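PDB 6FN6: fatty acid synthase 1, isoform A from Drosophila melanogaster, which probably builds long-chain saturated fatty acids from acetyl-CoA and malonyl-CoA with NADPH, this chain being its modifying region of dehydratase, enoylreductase and ketoreductase. Local coordinates for residues 727-732 with 753-758; 736-741 with 766-771; 757-762 with 773-778. All blocks are in the same frame, centred on the assembly; numbering follows the deposited sequence.

How the contacts relate
Following the chain, helix 719-731 supplies the first half of contact 1, strand 734-739 the first half of contact 2. After helix 742-751 the chain comes back to helix 719-731, where contact 1 closes a loop of 20 residues. Residues 757-758 end contact 1 and begin contact 3, which runs into strand 760-762. Helix 768-775 then closes contact 2 against strand 734-739 and, at its far end, contact 3. Contact 2 crosses both others, whereas contact 3 starts where contact 1 stops. Together they tie helices 719-731 and 768-775, and the loop after helix 742-751, to two neighbouring parallel strands, linked by the bonds Thr737 N to Asn759 O and Gly761 N to Thr737 O.

Contact 1: residues 727-732 with 753-758; sequences VALAHG and PKLQER
Right beside Leu729, which meets Pro753 across this contact, the carbonyl oxygen Ala728 O is shared by several amides at the end of helix 719-731: weak bonds reach it from His731 N (2.9 Å) and Gly732 N (3.0 Å), and the amide following Gly732 comes in as well. Gly732, at a positive phi of 97°, is the C' residue of this Schellman motif and lets the chain turn off toward strand 734-739. The contact itself has no hydrogen bond and rests on one side chain. Leu729 reaches out from the last full turn with CG anti to the carbonyl carbon and beside the backbone N, and with CD1 anti to CA (chi2 178°), which carries that methyl to the returning chain. There CD1 lies 3.7 Å from Pro753 O and 4.1 Å from Pro753 CD, so the methyl meets the carbonyl oxygen and the CG-CD side of the proline ring, the two side chains passing at a slant. Leu729 CD1 is also 4.4 Å from Leu755 CD1, while the other methyl, Leu729 CD2, is a looser 4.4 Å from Lys754 O. Lys754 has a left-handed backbone conformation, and Pro753 and Leu755 on either side of it in the chain both touch this leucine. The CB of Leu755 is not aimed at the helix, but its terminal CD1 swings closer. Leu729 and Leu755 both also touch Val735 of strand 734-739, and Leu755 touches Leu748 of helix 742-751. Small in area (143 Å² in all), the packing joins the C-terminal end of one helix to the loop after the next, in a parallel sheet flanked by helices: the Rossmann-type nucleotide-binding fold of a zinc-binding-dehydrogenase-like enoylreductase.

Contact 2: residues 736-741 with 766-771; sequences FTTVGS and TSFEQL
Phe768 of helix 768-775 bears down on Thr738 of strand 734-739 from its CB outward. Phe768 CB is 3.6 Å from Thr738 CG2, the closest approach across the contact. Farther along the side chain, Phe768 CG is 3.9 Å and Phe768 CD2 4.1 Å from Thr738 CG2, so one methyl follows the root of the side chain and one flank of the ring, obliquely to its plane. The ring also makes an edge-to-face pair with His714 and touches Ser796 of helix 791-797. Thr766 O lies 4.2 Å above one face of the Phe768 ring, shifted toward the rim. The ring owes this direction to its first torsion (chi1 65°), which sets CG between the backbone N and the carbonyl carbon. Thr738 divides its two branches: CG2 faces the helix, whereas OG1 hydrogen-bonds His714 ND1 and makes a weak bond with Ala715 N. The hydroxyl of this buried residue is therefore satisfied by His714, which also meets the phenylalanine ring. Two residues back on the strand and one turn on in the helix, Phe736 CD1 is 4.2 Å from Leu771 CD2, again at a slant to the ring. Phe736 has Asn759 and Thr776 as further neighbours. No hydrogen bond joins strand and helix here; the fit is by apolar carbon alone, 128 Å² in all. Thr737 and Val739, pointing the other way, pack on helix 742-751 and Ile760, so strand 734-739 lies between helix 742-751 on one face and helix 768-775 on the other, with strand 760-762 and strand 710-713 as its neighbours in the parallel sheet.

Contact 3: residues 757-762 with 773-778; sequences ERNIGN and LRETKG
At the beta-alpha-beta crossover that leaves edge strand 760-762, runs through helix 768-775 and enters strand 781-786 of the Rossmann-type sheet, a salt bridge between Arg758 and Glu775 joins the short 3-10 segment leading into strand 760-762 to the C-terminal turn of the crossover helix. Arg758 NH2 is 2.6 Å from Glu775 OE2, and Arg758 NE gives a weak bond to Glu775 OE1 at 2.8 Å, bent to 128° at the hydrogen. The carboxylate does not meet the guanidinium rim in a flat, two-pronged pair: OE2 lies over one guanidinium face, and the two planes are 68° apart. Both chains fold to reach this pose, Arg758 by a bend at chi3 and Glu775 by one at chi2 (-62°), and they cross nearly at right angles. Behind the charged ends the aliphatic part of Glu775 leans on the backbone, with Glu775 CG 3.9 Å from Arg758 O, and its side chain also touches Phe736 of the neighbouring strand. With an alanine in place of Glu775, the Arg758 guanidinium would probably lose its counter-charge here and be freer to turn, and the 3-10 segment would lose its polar link to the helix. The positive group stands near the C-terminal end of the helix, a placement that would be mildly favoured by the helix dipole. Leu773 and Arg774, just before Glu775 on the helix, pack on Asp230 of the second subunit. Past Glu775 the helix stops in a Schellman motif: Lys777, at positive phi, sends a weak bond from its N to Arg774 O, and Gly778 N reaches Leu773 O at 2.7 Å. Beside the salt bridge, the buried Asn759 turns its ND2 to a hydrogen bond with Val735 O.

Contact 1: residues 727-732 with 753-758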
loop_
_atom_site.group_PDB
_atom_site.type_symbol
_atom_site.label_atom_id
_atom_site.label_comp_id
_atom_site.label_asym_id
_atom_site.label_seq_id
_atom_site.Cartn_x
_atom_site.Cartn_y
_atom_site.Cartn_z
ATOM N N VAL A 727 -7.604 13.895 -25.564
ATOM C CA VAL A 727 -8.806 14.279 -24.834
ATOM C C VAL A 727 -8.456 15.285 -23.744
ATOM O O VAL A 727 -9.134 16.299 -23.586
ATOM C CB VAL A 727 -9.519 13.045 -24.239
ATOM C CG1 VAL A 727 -10.762 13.461 -23.463
ATOM C CG2 VAL A 727 -9.897 12.069 -25.337
ATOM N N ALA A 728 -7.397 15.002 -22.991
ATOM C CA ALA A 728 -6.975 15.879 -21.905
ATOM C C ALA A 728 -6.703 17.292 -22.417
ATOM O O ALA A 728 -7.265 18.265 -21.908
ATOM C CB ALA A 728 -5.739 15.319 -21.221
ATOM N N LEU A 729 -5.840 17.401 -23.422
ATOM C CA LEU A 729 -5.513 18.696 -24.004
ATOM C C LEU A 729 -6.772 19.377 -24.533
ATOM O O LEU A 729 -6.877 20.604 -24.520
ATOM C CB LEU A 729 -4.483 18.546 -25.126
ATOM C CG LEU A 729 -3.056 18.171 -24.711
ATOM C CD1 LEU A 729 -2.176 18.007 -25.940
ATOM C CD2 LEU A 729 -2.455 19.200 -23.757
ATOM N N ALA A 730 -7.724 18.576 -24.995
ATOM C CA ALA A 730 -8.978 19.105 -25.519
ATOM C C ALA A 730 -9.804 19.726 -24.398
ATOM O O ALA A 730 -10.475 20.738 -24.598
ATOM C CB ALA A 730 -9.766 18.012 -26.218
ATOM N N HIS A 731 -9.758 19.111 -23.220
ATOM C CA HIS A 731 -10.501 19.613 -22.069
ATOM C C HIS A 731 -9.767 20.773 -21.389
ATOM O O HIS A 731 -10.330 21.452 -20.528
ATOM C CB HIS A 731 -10.755 18.484 -21.070
ATOM C CG HIS A 731 -11.952 17.647 -21.403
ATOM N ND1 HIS A 731 -13.015 17.490 -20.539
ATOM C CD2 HIS A 731 -12.258 16.927 -22.509
ATOM C CE1 HIS A 731 -13.921 16.708 -21.096
ATOM N NE2 HIS A 731 -13.487 16.352 -22.291
ATOM N N GLY A 732 -8.512 20.989 -21.774
ATOM C CA GLY A 732 -7.762 22.149 -21.325
ATOM C C GLY A 732 -6.835 21.917 -20.148
ATOM O O GLY A 732 -6.413 22.868 -19.492
ATOM N N PRO A 753 -1.032 19.809 -29.906
ATOM C CA PRO A 753 -1.218 21.238 -29.616
ATOM C C PRO A 753 -0.705 21.688 -28.241
ATOM O O PRO A 753 -1.335 21.386 -27.228
ATOM C CB PRO A 753 -2.739 21.418 -29.699
ATOM C CG PRO A 753 -3.296 20.106 -29.394
ATOM C CD PRO A 753 -2.327 19.101 -29.912
ATOM N N LYS A 754 0.411 22.411 -28.214
ATOM C CA LYS A 754 0.970 22.938 -26.971
ATOM C C LYS A 754 1.370 21.827 -26.004
ATOM O O LYS A 754 0.952 21.823 -24.847
ATOM C CB LYS A 754 -0.045 23.851 -26.267
ATOM C CG LYS A 754 0.535 24.660 -25.106
ATOM C CD LYS A 754 -0.341 25.849 -24.721
ATOM C CE LYS A 754 -1.669 25.386 -24.122
ATOM N NZ LYS A 754 -2.514 26.514 -23.633
ATOM N N LEU A 755 2.164 20.874 -26.481
ATOM C CA LEU A 755 2.870 19.963 -25.587
ATOM C C LEU A 755 4.283 20.473 -25.307
ATOM O O LEU A 755 5.090 20.607 -26.225
ATOM C CB LEU A 755 2.910 18.556 -26.177
ATOM C CG LEU A 755 2.982 17.395 -25.182
ATOM C CD1 LEU A 755 1.825 17.426 -24.183
ATOM C CD2 LEU A 755 3.004 16.063 -25.922
ATOM N N GLN A 756 4.577 20.766 -24.045
ATOM C CA GLN A 756 5.865 21.347 -23.684
ATOM C C GLN A 756 6.952 20.281 -23.538
ATOM O O GLN A 756 6.740 19.265 -22.879
ATOM C CB GLN A 756 5.739 22.137 -22.379
ATOM C CG GLN A 756 4.680 23.229 -22.407
ATOM C CD GLN A 756 5.043 24.368 -23.338
ATOM O OE1 GLN A 756 6.213 24.723 -23.474
ATOM N NE2 GLN A 756 4.038 24.943 -23.990
ATOM N N GLU A 757 8.112 20.512 -24.151
ATOM C CA GLU A 757 9.247 19.599 -24.011
ATOM C C GLU A 757 9.597 19.425 -22.535
ATOM O O GLU A 757 10.011 18.349 -22.102
ATOM C CB GLU A 757 10.470 20.115 -24.773
ATOM C CG GLU A 757 10.290 20.195 -26.275
ATOM C CD GLU A 757 11.479 20.833 -26.966
ATOM O OE1 GLU A 757 12.474 21.142 -26.275
ATOM O OE2 GLU A 757 11.409 21.050 -28.194
ATOM N N ARG A 758 9.426 20.503 -21.772
ATOM C CA ARG A 758 9.641 20.492 -20.328
ATOM C C ARG A 758 8.794 19.428 -19.640
ATOM O O ARG A 758 9.131 18.959 -18.553
ATOM C CB ARG A 758 9.313 21.867 -19.739
ATOM C CG ARG A 758 10.249 22.982 -20.173
ATOM C CD ARG A 758 9.774 24.333 -19.656
ATOM N NE ARG A 758 9.711 24.396 -18.197
ATOM C CZ ARG A 758 10.736 24.703 -17.407
ATOM N NH1 ARG A 758 11.926 24.979 -17.923
ATOM N NH2 ARG A 758 10.568 24.737 -16.092
#

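Contact 2: residues 736-741 with 766-771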
loop_
_atom_site.group_PDB
_atom_site.type_symbol
_atom_site.label_atom_id
_atom_site.label_comp_id
_atom_site.label_asym_id
_atom_site.label_seq_id
_atom_site.Cartn_x
_atom_site.Cartn_y
_atom_site.Cartn_z
ATOM N N PHE A 736 1.504 16.341 -18.484
ATOM C CA PHE A 736 2.847 15.788 -18.371
ATOM C C PHE A 736 2.820 14.368 -18.941
ATOM O O PHE A 736 1.821 13.663 -18.802
ATOM C CB PHE A 736 3.318 15.781 -16.916
ATOM C CG PHE A 736 3.514 17.154 -16.336
ATOM C CD1 PHE A 736 4.740 17.793 -16.434
ATOM C CD2 PHE A 736 2.473 17.808 -15.694
ATOM C CE1 PHE A 736 4.923 19.061 -15.903
ATOM C CE2 PHE A 736 2.651 19.074 -15.162
ATOM C CZ PHE A 736 3.877 19.701 -15.267
ATOM N N THR A 737 3.896 13.955 -19.604
ATOM C CA THR A 737 3.960 12.600 -20.145
ATOM C C THR A 737 5.354 11.999 -20.070
ATOM O O THR A 737 6.318 12.667 -19.698
ATOM C CB THR A 737 3.505 12.547 -21.622
ATOM O OG1 THR A 737 4.363 13.370 -22.425
ATOM C CG2 THR A 737 2.077 13.019 -21.758
ATOM N N THR A 738 5.435 10.721 -20.426
ATOM C CA THR A 738 6.704 10.014 -20.503
ATOM C C THR A 738 6.754 9.193 -21.791
ATOM O O THR A 738 5.715 8.838 -22.351
ATOM C CB THR A 738 6.911 9.103 -19.283
ATOM O OG1 THR A 738 5.750 8.289 -19.081
ATOM C CG2 THR A 738 7.163 9.941 -18.036
ATOM N N VAL A 739 7.963 8.897 -22.257
ATOM C CA VAL A 739 8.152 8.165 -23.507
ATOM C C VAL A 739 9.283 7.154 -23.375
ATOM O O VAL A 739 10.182 7.315 -22.549
ATOM C CB VAL A 739 8.432 9.122 -24.679
ATOM C CG1 VAL A 739 7.202 9.956 -24.991
ATOM C CG2 VAL A 739 9.634 10.012 -24.371
ATOM N N GLY A 740 9.220 6.103 -24.187
ATOM C CA GLY A 740 10.203 5.035 -24.142
ATOM C C GLY A 740 11.492 5.296 -24.900
ATOM O O GLY A 740 12.489 4.616 -24.666
ATOM N N SER A 741 11.496 6.284 -25.790
ATOM C CA SER A 741 12.678 6.534 -26.609
ATOM C C SER A 741 12.685 7.904 -27.285
ATOM O O SER A 741 11.725 8.671 -27.188
ATOM C CB SER A 741 12.804 5.454 -27.684
ATOM O OG SER A 741 11.718 5.515 -28.592
ATOM N N THR A 766 12.711 6.239 -13.232
ATOM C CA THR A 766 11.899 7.017 -12.300
ATOM C C THR A 766 12.181 8.519 -12.375
ATOM O O THR A 766 11.655 9.292 -11.572
ATOM C CB THR A 766 12.125 6.553 -10.848
ATOM O OG1 THR A 766 13.528 6.570 -10.548
ATOM C CG2 THR A 766 11.580 5.159 -10.643
ATOM N N SER A 767 13.019 8.928 -13.325
ATOM C CA SER A 767 13.450 10.323 -13.424
ATOM C C SER A 767 12.273 11.288 -13.521
ATOM O O SER A 767 12.374 12.436 -13.086
ATOM C CB SER A 767 14.370 10.513 -14.632
ATOM O OG SER A 767 13.638 10.473 -15.843
ATOM N N PHE A 768 11.158 10.823 -14.073
ATOM C CA PHE A 768 10.007 11.692 -14.300
ATOM C C PHE A 768 9.459 12.266 -12.995
ATOM O O PHE A 768 8.795 13.303 -12.998
ATOM C CB PHE A 768 8.903 10.939 -15.048
ATOM C CG PHE A 768 8.312 9.794 -14.277
ATOM C CD1 PHE A 768 7.310 10.008 -13.344
ATOM C CD2 PHE A 768 8.750 8.499 -14.496
ATOM C CE1 PHE A 768 6.766 8.953 -12.637
ATOM C CE2 PHE A 768 8.208 7.439 -13.795
ATOM C CZ PHE A 768 7.215 7.665 -12.866
ATOM N N GLU A 769 9.736 11.595 -11.881
ATOM C CA GLU A 769 9.304 12.085 -10.579
ATOM C C GLU A 769 9.922 13.450 -10.286
ATOM O O GLU A 769 9.219 14.394 -9.922
ATOM C CB GLU A 769 9.674 11.086 -9.479
ATOM C CG GLU A 769 9.214 11.492 -8.089
ATOM C CD GLU A 769 9.683 10.526 -7.020
ATOM O OE1 GLU A 769 9.993 9.364 -7.362
ATOM O OE2 GLU A 769 9.751 10.929 -5.840
ATOM N N GLN A 770 11.238 13.551 -10.448
ATOM C CA GLN A 770 11.941 14.803 -10.204
ATOM C C GLN A 770 11.442 15.871 -11.166
ATOM O O GLN A 770 11.226 17.015 -10.776
ATOM C CB GLN A 770 13.455 14.625 -10.353
ATOM C CG GLN A 770 14.118 13.860 -9.215
ATOM C CD GLN A 770 13.736 12.395 -9.197
ATOM O OE1 GLN A 770 13.768 11.720 -10.227
ATOM N NE2 GLN A 770 13.369 11.894 -8.024
ATOM N N LEU A 771 11.251 15.483 -12.423
ATOM C CA LEU A 771 10.816 16.412 -13.459
ATOM C C LEU A 771 9.477 17.048 -13.113
ATOM O O LEU A 771 9.316 18.265 -13.198
ATOM C CB LEU A 771 10.717 15.691 -14.805
ATOM C CG LEU A 771 10.279 16.510 -16.026
ATOM C CD1 LEU A 771 10.906 15.942 -17.289
ATOM C CD2 LEU A 771 8.760 16.557 -16.176
#

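Contact 3: residues 757-762 with 773-778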
loop_
_atom_site.group_PDB
_atom_site.type_symbol
_atom_site.label_atom_id
_atom_site.label_comp_id
_atom_site.label_asym_id
_atom_site.label_seq_id
_atom_site.Cartn_x
_atom_site.Cartn_y
_atom_site.Cartn_z
ATOM N N GLU A 757 8.112 20.512 -24.151
ATOM C CA GLU A 757 9.247 19.599 -24.011
ATOM C C GLU A 757 9.597 19.425 -22.535
ATOM O O GLU A 757 10.011 18.349 -22.102
ATOM C CB GLU A 757 10.470 20.115 -24.773
ATOM C CG GLU A 757 10.290 20.195 -26.275
ATOM C CD GLU A 757 11.479 20.833 -26.966
ATOM O OE1 GLU A 757 12.474 21.142 -26.275
ATOM O OE2 GLU A 757 11.409 21.050 -28.194
ATOM N N ARG A 758 9.426 20.503 -21.772
ATOM C CA ARG A 758 9.641 20.492 -20.328
ATOM C C ARG A 758 8.794 19.428 -19.640
ATOM O O ARG A 758 9.131 18.959 -18.553
ATOM C CB ARG A 758 9.313 21.867 -19.739
ATOM C CG ARG A 758 10.249 22.982 -20.173
ATOM C CD ARG A 758 9.774 24.333 -19.656
ATOM N NE ARG A 758 9.711 24.396 -18.197
ATOM C CZ ARG A 758 10.736 24.703 -17.407
ATOM N NH1 ARG A 758 11.926 24.979 -17.923
ATOM N NH2 ARG A 758 10.568 24.737 -16.092
ATOM N N ASN A 759 7.686 19.060 -20.277
ATOM C CA ASN A 759 6.707 18.168 -19.672
ATOM C C ASN A 759 6.813 16.718 -20.151
ATOM O O ASN A 759 5.941 15.909 -19.844
ATOM C CB ASN A 759 5.299 18.702 -19.948
ATOM C CG ASN A 759 4.982 19.950 -19.142
ATOM O OD1 ASN A 759 5.855 20.515 -18.485
ATOM N ND2 ASN A 759 3.733 20.395 -19.203
ATOM N N ILE A 760 7.867 16.389 -20.894
ATOM C CA ILE A 760 8.064 15.015 -21.360
ATOM C C ILE A 760 9.217 14.354 -20.615
ATOM O O ILE A 760 10.381 14.694 -20.822
ATOM C CB ILE A 760 8.313 14.965 -22.880
ATOM C CG1 ILE A 760 7.158 15.636 -23.629
ATOM C CG2 ILE A 760 8.501 13.518 -23.341
ATOM C CD1 ILE A 760 7.322 15.662 -25.141
ATOM N N GLY A 761 8.886 13.378 -19.778
ATOM C CA GLY A 761 9.888 12.651 -19.023
ATOM C C GLY A 761 10.233 11.324 -19.669
ATOM O O GLY A 761 9.805 11.037 -20.787
ATOM N N ASN A 762 10.999 10.507 -18.957
ATOM C CA ASN A 762 11.424 9.217 -19.481
ATOM C C ASN A 762 10.710 8.097 -18.734
ATOM O O ASN A 762 10.678 8.080 -17.504
ATOM C CB ASN A 762 12.943 9.070 -19.364
ATOM C CG ASN A 762 13.443 7.735 -19.874
ATOM O OD1 ASN A 762 12.720 7.003 -20.551
ATOM N ND2 ASN A 762 14.695 7.418 -19.563
ATOM N N LEU A 773 7.818 17.106 -10.149
ATOM C CA LEU A 773 7.874 17.862 -8.906
ATOM C C LEU A 773 8.566 19.205 -9.143
ATOM O O LEU A 773 8.200 20.214 -8.540
ATOM C CB LEU A 773 8.601 17.065 -7.821
ATOM C CG LEU A 773 7.898 15.795 -7.326
ATOM C CD1 LEU A 773 8.760 15.068 -6.306
ATOM C CD2 LEU A 773 6.532 16.107 -6.730
ATOM N N ARG A 774 9.568 19.211 -10.019
ATOM C CA ARG A 774 10.279 20.443 -10.359
ATOM C C ARG A 774 9.382 21.429 -11.096
ATOM O O ARG A 774 9.377 22.625 -10.798
ATOM C CB ARG A 774 11.500 20.145 -11.229
ATOM C CG ARG A 774 12.836 20.359 -10.545
ATOM C CD ARG A 774 13.961 20.340 -11.562
ATOM N NE ARG A 774 14.185 19.002 -12.100
ATOM C CZ ARG A 774 15.056 18.124 -11.609
ATOM N NH1 ARG A 774 15.806 18.429 -10.556
ATOM N NH2 ARG A 774 15.179 16.933 -12.178
ATOM N N GLU A 775 8.629 20.915 -12.062
ATOM C CA GLU A 775 7.793 21.749 -12.916
ATOM C C GLU A 775 6.530 22.186 -12.188
ATOM O O GLU A 775 5.897 23.174 -12.560
ATOM C CB GLU A 775 7.433 21.001 -14.201
ATOM C CG GLU A 775 8.618 20.767 -15.125
ATOM C CD GLU A 775 9.229 22.063 -15.620
ATOM O OE1 GLU A 775 8.471 22.932 -16.101
ATOM O OE2 GLU A 775 10.466 22.217 -15.520
ATOM N N THR A 776 6.160 21.435 -11.156
ATOM C CA THR A 776 5.009 21.777 -10.335
ATOM C C THR A 776 5.450 22.415 -9.020
ATOM O O THR A 776 4.626 22.683 -8.148
ATOM C CB THR A 776 4.144 20.539 -10.035
ATOM O OG1 THR A 776 4.940 19.535 -9.392
ATOM C CG2 THR A 776 3.554 19.977 -11.318
ATOM N N LYS A 777 6.752 22.653 -8.885
ATOM C CA LYS A 777 7.304 23.274 -7.683
ATOM C C LYS A 777 6.850 22.535 -6.426
ATOM O O LYS A 777 6.525 23.155 -5.414
ATOM C CB LYS A 777 6.897 24.749 -7.599
ATOM C CG LYS A 777 7.677 25.674 -8.526
ATOM C CD LYS A 777 7.291 27.129 -8.291
ATOM C CE LYS A 777 8.333 28.097 -8.829
ATOM N NZ LYS A 777 8.055 29.503 -8.407
ATOM N N GLY A 778 6.824 21.207 -6.503
ATOM C CA GLY A 778 6.479 20.382 -5.360
ATOM C C GLY A 778 4.987 20.166 -5.187
ATOM O O GLY A 778 4.561 19.347 -4.371
#